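PDB 4Y9V: particle-associated lyase from Acinetobacter bacteriophage AP22, which probably degrades the capsular polysaccharide of Acinetobacter baumannii by lyase cleavage, as the trimeric tailspike of the phage particle. Local coordinates for residues L43-D48 with K75-K80; E97-T102 with K212-K217; E60-V65 with Y84-L89. All blocks are in the same frame, centred on the assembly; numbering follows the deposited sequence.

Interaction 1 (L43-D48 with K75-K80); sequences LTAHLD and KKLHVK. With EDO (1,2-ethanediol), chain G; EDO (1,2-ethanediol), chain J; EDO (1,2-ethanediol), chain I.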
loop_
_atom_site.group_PDB
_atom_site.type_symbol
_atom_site.label_atom_id
_atom_site.label_comp_id
_atom_site.label_asym_id
_atom_site.label_seq_id
_atom_site.Cartn_x
_atom_site.Cartn_y
_atom_site.Cartn_z
ATOM N N LEU A 43 15.026 -2.189 45.563
ATOM C CA LEU A 43 14.109 -1.736 44.511
ATOM C C LEU A 43 14.619 -2.068 43.117
ATOM O O LEU A 43 13.803 -2.007 42.177
ATOM C CB LEU A 43 13.817 -0.254 44.666
ATOM C CG LEU A 43 13.038 0.105 45.945
ATOM C CD1 LEU A 43 13.131 1.582 46.197
ATOM C CD2 LEU A 43 11.619 -0.381 45.875
ATOM N N THR A 44 15.883 -2.381 42.947
ATOM C CA THR A 44 16.450 -2.702 41.661
ATOM C C THR A 44 17.211 -4.033 41.753
ATOM O O THR A 44 18.104 -4.148 42.591
ATOM C CB THR A 44 17.422 -1.636 41.191
ATOM O OG1 THR A 44 16.763 -0.361 41.327
ATOM C CG2 THR A 44 17.884 -1.824 39.776
ATOM N N ALA A 45 16.901 -4.970 40.871
ATOM C CA ALA A 45 17.582 -6.250 40.842
ATOM C C ALA A 45 18.672 -6.232 39.749
ATOM O O ALA A 45 18.428 -5.847 38.620
ATOM C CB ALA A 45 16.645 -7.390 40.582
ATOM N N HIS A 46 19.850 -6.665 40.136
ATOM C CA HIS A 46 21.009 -6.798 39.264
ATOM C C HIS A 46 21.542 -8.204 39.294
ATOM O O HIS A 46 21.684 -8.800 40.343
ATOM C CB HIS A 46 22.124 -5.861 39.741
ATOM C CG HIS A 46 21.832 -4.401 39.623
ATOM N ND1 HIS A 46 22.011 -3.757 38.419
ATOM C CD2 HIS A 46 21.388 -3.484 40.502
ATOM C CE1 HIS A 46 21.672 -2.474 38.583
ATOM N NE2 HIS A 46 21.302 -2.284 39.853
ATOM N N LEU A 47 21.975 -8.704 38.128
ATOM C CA LEU A 47 22.561 -10.032 38.080
ATOM C C LEU A 47 23.784 -10.125 38.992
ATOM O O LEU A 47 24.014 -11.142 39.630
ATOM C CB LEU A 47 22.906 -10.415 36.638
ATOM C CG LEU A 47 23.451 -11.816 36.456
ATOM C CD1 LEU A 47 22.402 -12.866 36.802
ATOM C CD2 LEU A 47 23.954 -12.009 35.051
ATOM N N ASP A 48 24.587 -9.050 39.058
ATOM C CA ASP A 48 25.845 -9.132 39.804
ATOM C C ASP A 48 25.614 -9.434 41.291
ATOM O O ASP A 48 26.452 -10.118 41.893
ATOM C CB ASP A 48 26.645 -7.842 39.669
ATOM C CG ASP A 48 27.534 -7.812 38.425
ATOM O OD1 ASP A 48 27.029 -8.111 37.334
ATOM O OD2 ASP A 48 28.703 -7.423 38.564
ATOM N N LYS A 75 10.889 -9.446 39.066
ATOM C CA LYS A 75 10.135 -9.036 37.873
ATOM C C LYS A 75 10.876 -8.137 36.922
ATOM O O LYS A 75 10.315 -7.823 35.825
ATOM C CB LYS A 75 8.845 -8.349 38.314
ATOM C CG LYS A 75 7.865 -9.268 39.035
ATOM C CD LYS A 75 6.799 -8.711 39.875
ATOM C CE LYS A 75 5.909 -9.865 40.379
ATOM N NZ LYS A 75 6.628 -10.798 41.324
ATOM N N LYS A 76 12.092 -7.742 37.271
ATOM C CA LYS A 76 12.864 -6.922 36.335
ATOM C C LYS A 76 14.310 -7.102 36.738
ATOM O O LYS A 76 14.701 -6.763 37.867
ATOM C CB LYS A 76 12.381 -5.482 36.436
ATOM C CG LYS A 76 13.018 -4.548 35.434
ATOM C CD LYS A 76 12.383 -3.179 35.532
ATOM C CE LYS A 76 12.971 -2.178 34.610
ATOM N NZ LYS A 76 12.184 -0.881 34.537
ATOM N N LEU A 77 15.112 -7.617 35.801
ATOM C CA LEU A 77 16.509 -7.906 36.081
ATOM C C LEU A 77 17.420 -7.077 35.178
ATOM O O LEU A 77 17.308 -7.153 33.937
ATOM C CB LEU A 77 16.812 -9.385 35.845
ATOM C CG LEU A 77 18.268 -9.818 36.119
ATOM C CD1 LEU A 77 18.590 -9.741 37.594
ATOM C CD2 LEU A 77 18.530 -11.189 35.530
ATOM N N HIS A 78 18.324 -6.332 35.784
ATOM C CA HIS A 78 19.359 -5.577 35.068
ATOM C C HIS A 78 20.603 -6.446 34.951
ATOM O O HIS A 78 21.009 -7.081 35.928
ATOM C CB HIS A 78 19.677 -4.284 35.813
ATOM C CG HIS A 78 18.549 -3.336 35.837
ATOM N ND1 HIS A 78 17.476 -3.407 36.672
ATOM C CD2 HIS A 78 18.369 -2.256 35.012
ATOM C CE1 HIS A 78 16.636 -2.350 36.319
ATOM N NE2 HIS A 78 17.198 -1.671 35.347
ATOM N N VAL A 79 21.204 -6.464 33.769
ATOM C CA VAL A 79 22.377 -7.300 33.481
ATOM C C VAL A 79 23.509 -6.452 32.921
ATOM O O VAL A 79 23.333 -5.759 31.905
ATOM C CB VAL A 79 22.023 -8.456 32.541
ATOM C CG1 VAL A 79 23.238 -9.319 32.267
ATOM C CG2 VAL A 79 20.874 -9.281 33.099
ATOM N N LYS A 80 24.672 -6.544 33.554
ATOM C CA LYS A 80 25.894 -5.905 33.107
ATOM C C LYS A 80 26.438 -6.585 31.891
ATOM O O LYS A 80 26.415 -7.819 31.730
ATOM C CB LYS A 80 26.913 -5.984 34.248
ATOM C CG LYS A 80 28.266 -5.369 33.974
ATOM C CD LYS A 80 29.196 -5.339 35.197
ATOM C CE LYS A 80 30.581 -4.883 34.884
ATOM N NZ LYS A 80 30.622 -3.425 34.545
HETATM C C1 EDO G . 24.123 -3.718 35.854
HETATM O O1 EDO G . 23.461 -4.805 36.368
HETATM C C2 EDO G . 23.513 -3.177 34.537
HETATM O O2 EDO G . 22.276 -2.554 34.738
HETATM C C1 EDO J . 13.105 -6.036 40.830
HETATM O O1 EDO J . 11.953 -6.412 40.065
HETATM C C2 EDO J . 12.932 -6.375 42.277
HETATM O O2 EDO J . 12.856 -7.769 42.485
HETATM C C1 EDO I . 29.887 -6.721 41.713
HETATM O O1 EDO I . 29.498 -5.891 40.672
HETATM C C2 EDO I . 31.328 -7.161 41.806
HETATM O O2 EDO I . 31.703 -7.878 40.593
HETATM O O HOH W 1 15.271 -4.229 38.617
HETATM O O HOH W 2 14.645 -4.278 39.147
HETATM O O HOH W 3 24.511 -7.323 36.580
HETATM O O HOH W 4 25.328 -8.654 35.373
#
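His46 and His78 pair as a parallel beta bridge near the N-terminal end of the tailspike, where strand 77-79 receives the short, weakly bonded strand 45-46 just before helix 47-54. Backbone bonds flank the bridge: His78 N donates to Ala45 O at 2.9 Å, and Leu47 N donates to His78 O. The second bond lies close to the line of the carbonyl (177° at the oxygen), and it engages the first turn of a helix whose N-cap position is His46.

One side of this pairing is tightly packed. Leu77 CD1 lies against the backbone at the helix start, 3.6 Å from Leu47 N and beside the carbonyl carbon of His46. Leu47 CD2 lies against Val79 CG1 at 3.9 Å, the two side chains running side by side in the same direction. Tyr84, Ile62 and Val65 close over Leu47, making this the buried side of the contact.

The other side is looser and wet. The imidazoles of His46 and His78 sit obliquely, their planes 43° apart, with O1 of a 1,2-ethanediol hydrogen-bonded to His46 ND1 at 2.7 Å, in the ring plane at its edge. Water bridges Asp48 OD1 to Lys80 N, while Arg82 forms a salt bridge with the same carboxylate oxygen; Lys80 brings mainly its methylenes. The trimer closes in here too, since His46 packs on Leu43 of the third subunit.

His78 also shows how a side chain can reinforce its own backbone bond. Its CG stands anti to the carbonyl carbon (chi1 -66°), and from there the ring turns ND1 back to the acceptor already used by His78 N. Ala45 O thus takes two donors from opposite faces of its plane, the longer one, from His78 ND1, being 3.3 Å.

Interaction 2 (E97-T102 with K212-K217); sequences EFVNET and KFNYLK. With EDO (1,2-ethanediol), chain B.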
loop_
_atom_site.group_PDB
_atom_site.type_symbol
_atom_site.label_atom_id
_atom_site.label_comp_id
_atom_site.label_asym_id
_atom_site.label_seq_id
_atom_site.Cartn_x
_atom_site.Cartn_y
_atom_site.Cartn_z
ATOM N N GLU A 97 11.192 -9.420 32.888
ATOM C CA GLU A 97 11.764 -8.367 32.060
ATOM C C GLU A 97 13.276 -8.293 32.247
ATOM O O GLU A 97 13.738 -8.154 33.389
ATOM C CB GLU A 97 11.139 -7.018 32.400
ATOM C CG GLU A 97 11.744 -5.862 31.606
ATOM C CD GLU A 97 11.088 -4.516 31.770
ATOM O OE1 GLU A 97 10.176 -4.381 32.623
ATOM O OE2 GLU A 97 11.479 -3.570 31.021
ATOM N N PHE A 98 14.011 -8.371 31.151
ATOM C CA PHE A 98 15.431 -8.061 31.144
ATOM C C PHE A 98 15.659 -6.598 30.757
ATOM O O PHE A 98 15.057 -6.085 29.806
ATOM C CB PHE A 98 16.184 -8.875 30.070
ATOM C CG PHE A 98 16.420 -10.314 30.434
ATOM C CD1 PHE A 98 17.549 -10.669 31.194
ATOM C CD2 PHE A 98 15.579 -11.356 30.010
ATOM C CE1 PHE A 98 17.823 -11.986 31.469
ATOM C CE2 PHE A 98 15.868 -12.677 30.306
ATOM C CZ PHE A 98 16.993 -12.995 31.030
ATOM N N VAL A 99 16.630 -5.973 31.443
ATOM C CA VAL A 99 17.214 -4.706 31.038
ATOM C C VAL A 99 18.714 -4.972 30.894
ATOM O O VAL A 99 19.474 -4.956 31.861
ATOM C CB VAL A 99 16.940 -3.554 32.002
ATOM C CG1 VAL A 99 17.471 -2.259 31.394
ATOM C CG2 VAL A 99 15.484 -3.447 32.341
ATOM N N ASN A 100 19.133 -5.290 29.664
ATOM C CA ASN A 100 20.489 -5.710 29.374
ATOM C C ASN A 100 21.322 -4.579 28.785
ATOM O O ASN A 100 20.867 -3.917 27.860
ATOM C CB ASN A 100 20.467 -6.887 28.406
ATOM C CG ASN A 100 19.815 -8.109 29.026
ATOM O OD1 ASN A 100 19.851 -8.322 30.204
ATOM N ND2 ASN A 100 19.213 -8.949 28.170
ATOM N N GLU A 101 22.538 -4.374 29.282
ATOM C CA GLU A 101 23.464 -3.465 28.641
ATOM C C GLU A 101 23.825 -4.003 27.252
ATOM O O GLU A 101 23.921 -5.228 27.059
ATOM C CB GLU A 101 24.705 -3.266 29.508
ATOM C CG GLU A 101 24.456 -2.504 30.796
ATOM C CD GLU A 101 25.733 -2.182 31.553
ATOM O OE1 GLU A 101 26.741 -2.922 31.365
ATOM O OE2 GLU A 101 25.764 -1.224 32.364
ATOM N N THR A 102 24.112 -3.127 26.318
ATOM C CA THR A 102 24.630 -3.558 25.030
ATOM C C THR A 102 25.889 -4.391 25.249
ATOM O O THR A 102 26.723 -4.052 26.108
ATOM C CB THR A 102 24.920 -2.325 24.164
ATOM O OG1 THR A 102 23.657 -1.666 23.945
ATOM C CG2 THR A 102 25.542 -2.700 22.818
ATOM N N LYS A 212 9.664 -9.662 28.493
ATOM C CA LYS A 212 10.155 -8.407 27.901
ATOM C C LYS A 212 11.660 -8.337 27.939
ATOM O O LYS A 212 12.321 -8.853 28.853
ATOM C CB LYS A 212 9.586 -7.182 28.690
ATOM C CG LYS A 212 8.063 -7.175 28.651
ATOM C CD LYS A 212 7.578 -5.905 29.303
ATOM C CE LYS A 212 7.882 -4.635 28.503
ATOM N NZ LYS A 212 7.161 -3.458 29.157
ATOM N N PHE A 213 12.206 -7.605 26.969
ATOM C CA PHE A 213 13.628 -7.303 26.959
ATOM C C PHE A 213 13.826 -6.065 26.092
ATOM O O PHE A 213 13.185 -5.905 25.053
ATOM C CB PHE A 213 14.477 -8.466 26.429
ATOM C CG PHE A 213 14.016 -9.023 25.095
ATOM C CD1 PHE A 213 13.083 -10.038 25.089
ATOM C CD2 PHE A 213 14.501 -8.567 23.893
ATOM C CE1 PHE A 213 12.624 -10.584 23.914
ATOM C CE2 PHE A 213 14.049 -9.104 22.700
ATOM C CZ PHE A 213 13.086 -10.096 22.702
ATOM N N ASN A 214 14.761 -5.209 26.494
ATOM C CA ASN A 214 15.211 -4.119 25.660
ATOM C C ASN A 214 16.136 -4.609 24.544
ATOM O O ASN A 214 16.134 -4.082 23.418
ATOM C CB ASN A 214 15.914 -3.040 26.480
ATOM C CG ASN A 214 17.160 -3.528 27.171
ATOM O OD1 ASN A 214 17.220 -4.651 27.656
ATOM N ND2 ASN A 214 18.214 -2.718 27.216
ATOM N N TYR A 215 16.957 -5.596 24.866
ATOM C CA TYR A 215 18.093 -6.046 24.067
ATOM C C TYR A 215 18.359 -7.474 24.499
ATOM O O TYR A 215 18.510 -7.718 25.702
ATOM C CB TYR A 215 19.289 -5.173 24.404
ATOM C CG TYR A 215 20.617 -5.526 23.788
ATOM C CD1 TYR A 215 21.469 -6.443 24.369
ATOM C CD2 TYR A 215 21.030 -4.895 22.621
ATOM C CE1 TYR A 215 22.686 -6.756 23.801
ATOM C CE2 TYR A 215 22.255 -5.176 22.059
ATOM C CZ TYR A 215 23.097 -6.106 22.649
ATOM O OH TYR A 215 24.368 -6.371 22.192
ATOM N N LEU A 216 18.441 -8.370 23.530
ATOM C CA LEU A 216 18.771 -9.766 23.845
ATOM C C LEU A 216 19.663 -10.225 22.707
ATOM O O LEU A 216 19.269 -10.142 21.528
ATOM C CB LEU A 216 17.496 -10.554 24.021
ATOM C CG LEU A 216 17.688 -12.043 24.265
ATOM C CD1 LEU A 216 18.530 -12.307 25.478
ATOM C CD2 LEU A 216 16.338 -12.776 24.386
ATOM N N LYS A 217 20.877 -10.672 23.016
ATOM C CA LYS A 217 21.863 -11.127 22.047
ATOM C C LYS A 217 22.390 -12.476 22.543
ATOM O O LYS A 217 22.776 -12.623 23.703
ATOM C CB LYS A 217 22.981 -10.122 21.887
ATOM C CG LYS A 217 24.036 -10.499 20.850
ATOM C CD LYS A 217 25.018 -9.382 20.558
ATOM C CE LYS A 217 26.141 -9.845 19.668
ATOM N NZ LYS A 217 27.030 -8.724 19.305
HETATM C C1 EDO B . 27.509 1.543 33.409
HETATM O O1 EDO B . 27.554 1.016 32.077
HETATM C C2 EDO B . 28.715 1.139 34.196
HETATM O O2 EDO B . 29.899 1.705 33.672
HETATM O O HOH W 5 7.176 -3.232 32.043
HETATM O O HOH W 6 9.332 -2.072 30.226
#
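The parallel beta ladder that joins Glu97 and Phe98 to Lys212 and Phe213 belongs to the sheet of strands 77-79, 96-100 and 211-213, and it ends where segment 212-217 turns a corner at Asn214. Phe98 N donates to Lys212 O at 2.9 Å, whereas the return bond from Asn214 N to Phe98 O is weak. Beside this ladder the CB atoms of the two phenylalanines meet at 4.0 Å. On the other face Glu97 CG rests on Lys212 CB; a water links Glu97 OE2 to Lys212 NZ, and the charged groups do not touch directly.

At the corner, side-chain amides take over from backbone. Asn214 has its CG between its own backbone N and carbonyl carbon (chi1 62°), and its amide grips both the N-H and the C=O of Asn100: OD1 accepts from Asn100 N at 2.8 Å and ND2 donates to Asn100 O at 3.0 Å. Asn100 answers with ND2, which gives a hydrogen to Tyr215 O at 2.8 Å, close to the carbonyl line. Beyond it, Thr102 CA sits over one face of the Tyr215 ring, 4.0 Å from its centroid, while the phenol OH bonds to Gly103 N.

Parallel strands thus stack in register, with side-chain amides bonding to backbone at the corner, as in the parallel beta-helix, consistent with the pectin lyase-like family.

Interaction 3 (E60-V65 with Y84-L89); sequences EDISTV and YIVNSL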
loop_
_atom_site.group_PDB
_atom_site.type_symbol
_atom_site.label_atom_id
_atom_site.label_comp_id
_atom_site.label_asym_id
_atom_site.label_seq_id
_atom_site.Cartn_x
_atom_site.Cartn_y
_atom_site.Cartn_z
ATOM N N GLU A 60 31.494 -18.458 34.718
ATOM C CA GLU A 60 30.960 -19.805 34.870
ATOM C C GLU A 60 29.562 -19.887 34.277
ATOM O O GLU A 60 28.936 -18.876 33.985
ATOM C CB GLU A 60 30.931 -20.197 36.364
ATOM C CG GLU A 60 32.349 -20.379 36.907
ATOM C CD GLU A 60 32.418 -20.629 38.383
ATOM O OE1 GLU A 60 31.595 -20.152 39.224
ATOM O OE2 GLU A 60 33.518 -21.164 38.734
ATOM N N ASP A 61 29.030 -21.102 34.120
ATOM C CA ASP A 61 27.635 -21.253 33.711
ATOM C C ASP A 61 26.722 -20.557 34.723
ATOM O O ASP A 61 26.776 -20.866 35.920
ATOM C CB ASP A 61 27.328 -22.763 33.634
ATOM C CG ASP A 61 25.952 -23.142 33.139
ATOM O OD1 ASP A 61 25.175 -22.267 32.717
ATOM O OD2 ASP A 61 25.666 -24.365 33.139
ATOM N N ILE A 62 25.889 -19.645 34.242
ATOM C CA ILE A 62 24.985 -18.902 35.087
ATOM C C ILE A 62 23.555 -19.450 35.058
ATOM O O ILE A 62 22.662 -18.819 35.609
ATOM C CB ILE A 62 24.993 -17.392 34.770
ATOM C CG1 ILE A 62 24.334 -17.078 33.422
ATOM C CG2 ILE A 62 26.389 -16.807 34.899
ATOM C CD1 ILE A 62 23.964 -15.616 33.248
ATOM N N SER A 63 23.360 -20.637 34.478
ATOM C CA SER A 63 22.007 -21.212 34.427
ATOM C C SER A 63 21.321 -21.255 35.795
ATOM O O SER A 63 20.139 -20.894 35.907
ATOM C CB SER A 63 22.069 -22.613 33.875
ATOM O OG SER A 63 22.506 -22.620 32.513
ATOM N N THR A 64 22.025 -21.707 36.819
ATOM C CA THR A 64 21.392 -21.806 38.127
ATOM C C THR A 64 21.032 -20.432 38.648
ATOM O O THR A 64 20.062 -20.295 39.449
ATOM C CB THR A 64 22.244 -22.529 39.182
ATOM O OG1 THR A 64 23.453 -21.821 39.402
ATOM C CG2 THR A 64 22.471 -23.977 38.823
ATOM N N VAL A 65 21.770 -19.400 38.290
ATOM C CA VAL A 65 21.529 -18.042 38.736
ATOM C C VAL A 65 20.282 -17.486 38.061
ATOM O O VAL A 65 19.410 -16.943 38.731
ATOM C CB VAL A 65 22.772 -17.151 38.497
ATOM C CG1 VAL A 65 22.527 -15.781 39.077
ATOM C CG2 VAL A 65 24.000 -17.789 39.119
ATOM N N TYR A 84 28.012 -14.381 28.943
ATOM C CA TYR A 84 27.712 -15.354 29.995
ATOM C C TYR A 84 27.412 -16.708 29.388
ATOM O O TYR A 84 26.552 -16.826 28.493
ATOM C CB TYR A 84 26.489 -14.921 30.778
ATOM C CG TYR A 84 26.599 -13.582 31.453
ATOM C CD1 TYR A 84 27.195 -13.448 32.692
ATOM C CD2 TYR A 84 26.102 -12.426 30.859
ATOM C CE1 TYR A 84 27.289 -12.225 33.327
ATOM C CE2 TYR A 84 26.196 -11.200 31.474
ATOM C CZ TYR A 84 26.774 -11.085 32.710
ATOM O OH TYR A 84 26.877 -9.893 33.370
ATOM N N ILE A 85 28.015 -17.762 29.942
ATOM C CA ILE A 85 27.663 -19.135 29.611
ATOM C C ILE A 85 26.291 -19.470 30.201
ATOM O O ILE A 85 26.057 -19.254 31.395
ATOM C CB ILE A 85 28.732 -20.080 30.156
ATOM C CG1 ILE A 85 30.059 -19.842 29.458
ATOM C CG2 ILE A 85 28.287 -21.522 30.065
ATOM C CD1 ILE A 85 31.246 -20.558 30.097
ATOM N N VAL A 86 25.394 -20.025 29.367
ATOM C CA VAL A 86 24.091 -20.493 29.795
ATOM C C VAL A 86 23.859 -21.861 29.133
ATOM O O VAL A 86 23.355 -21.954 28.018
ATOM C CB VAL A 86 22.942 -19.534 29.447
ATOM C CG1 VAL A 86 21.630 -20.066 29.973
ATOM C CG2 VAL A 86 23.224 -18.125 29.961
ATOM N N ASN A 87 24.255 -22.951 29.827
ATOM C CA ASN A 87 24.156 -24.261 29.220
ATOM C C ASN A 87 22.784 -24.906 29.311
ATOM O O ASN A 87 22.525 -25.880 28.602
ATOM C CB ASN A 87 25.242 -25.185 29.790
ATOM C CG ASN A 87 26.634 -24.801 29.276
ATOM O OD1 ASN A 87 27.574 -25.023 30.050
ATOM N ND2 ASN A 87 26.709 -24.376 28.062
ATOM N N SER A 88 21.901 -24.404 30.168
ATOM C CA SER A 88 20.569 -24.943 30.313
ATOM C C SER A 88 19.549 -24.220 29.425
ATOM O O SER A 88 19.725 -23.066 29.023
ATOM C CB SER A 88 20.122 -24.826 31.763
ATOM O OG SER A 88 20.892 -25.600 32.638
ATOM N N LEU A 89 18.463 -24.934 29.178
ATOM C CA LEU A 89 17.245 -24.361 28.618
ATOM C C LEU A 89 16.497 -23.683 29.753
ATOM O O LEU A 89 16.025 -24.360 30.668
ATOM C CB LEU A 89 16.418 -25.457 27.938
ATOM C CG LEU A 89 15.074 -24.981 27.386
ATOM C CD1 LEU A 89 15.263 -23.919 26.303
ATOM C CD2 LEU A 89 14.306 -26.155 26.818
HETATM O O HOH W 7 29.905 -17.153 31.961
HETATM O O HOH W 8 29.460 -16.948 32.333
HETATM O O HOH W 9 23.591 -25.909 33.022
HETATM O O HOH W 10 27.565 -26.180 32.585
#
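Ile62 and Ile85, the two residues with most surface buried in this contact, are joined through the backbone: Ile62 N donates to Ile85 O at 2.9 Å in an almost straight bond (173° at the hydrogen). The side chain of Ile62 then reaches across the same oxygen. With chi1 71°, CG1 lies between the backbone N and the carbonyl carbon of its own residue, where it meets Val86 CG2 at 3.8 Å. CD1 continues to Tyr84 CB at 3.6 Å and on to CG and CD1 of the ring, approached obliquely, an apolar contact that is buried. Ile85 instead turns its CG2 to the residue before Ile62, touching Asp61 CA at 3.7 Å, and its N shares a water with Glu60 O.

Asp61 supplies the polar half, together with Ser63, whose buried area equals its own. CG of Asp61 is anti to the backbone N (chi1 -176°), and its OD1 takes three hydrogens. Ser63 N closes an Asx turn from above the carboxylate plane. Ser63 OG gives its hydrogen to Asp61 OD1 on the syn side at 2.7 Å. Asn87 N reaches Asp61 OD1 at 3.1 Å from the face of the carboxylate opposite Ser63 N. So many donors should favour the charged form of the carboxylate and fix its rotation. Ser63 OG passes the link onward by accepting from Ser88 N at 3.0 Å, so one hydroxyl serves both segments. Outside this knot, waters connect Asp61 OD2 to Ser88 OG and Asn87 OD1.

The contact fastens the start of helix 63-71 to the chain leaving strand 83-85. Tyr84 and Val86 bond through their backbones to strand 105-109 and pack on Phe106, while Leu51 of helix 47-54 lies against Ile62.

In the fold
Interactions 1 and 2 share one parallel sheet: strands 77-79 and 96-100 are neighbours, joined by probable hydrogen bonds from Leu77 N to Glu97 O and from Val99 N to Leu77 O. Interaction 3 stands apart from interaction 2 but meets interaction 1 in a common apolar patch, where Leu47 and Val79 touch Tyr84. All are partly buried, interaction 2 most (six of 11 touching residues, against three of 10 in interaction 1). Their chemistry follows position: interaction 1 pairs an outermost strand of the chain's sheet, interaction 2 replaces backbone pairing by asparagine amides at a corner, and interaction 3 uses a carboxylate at a helix start. Interactions 1 and 2 both border other subunits; only interaction 3 does not.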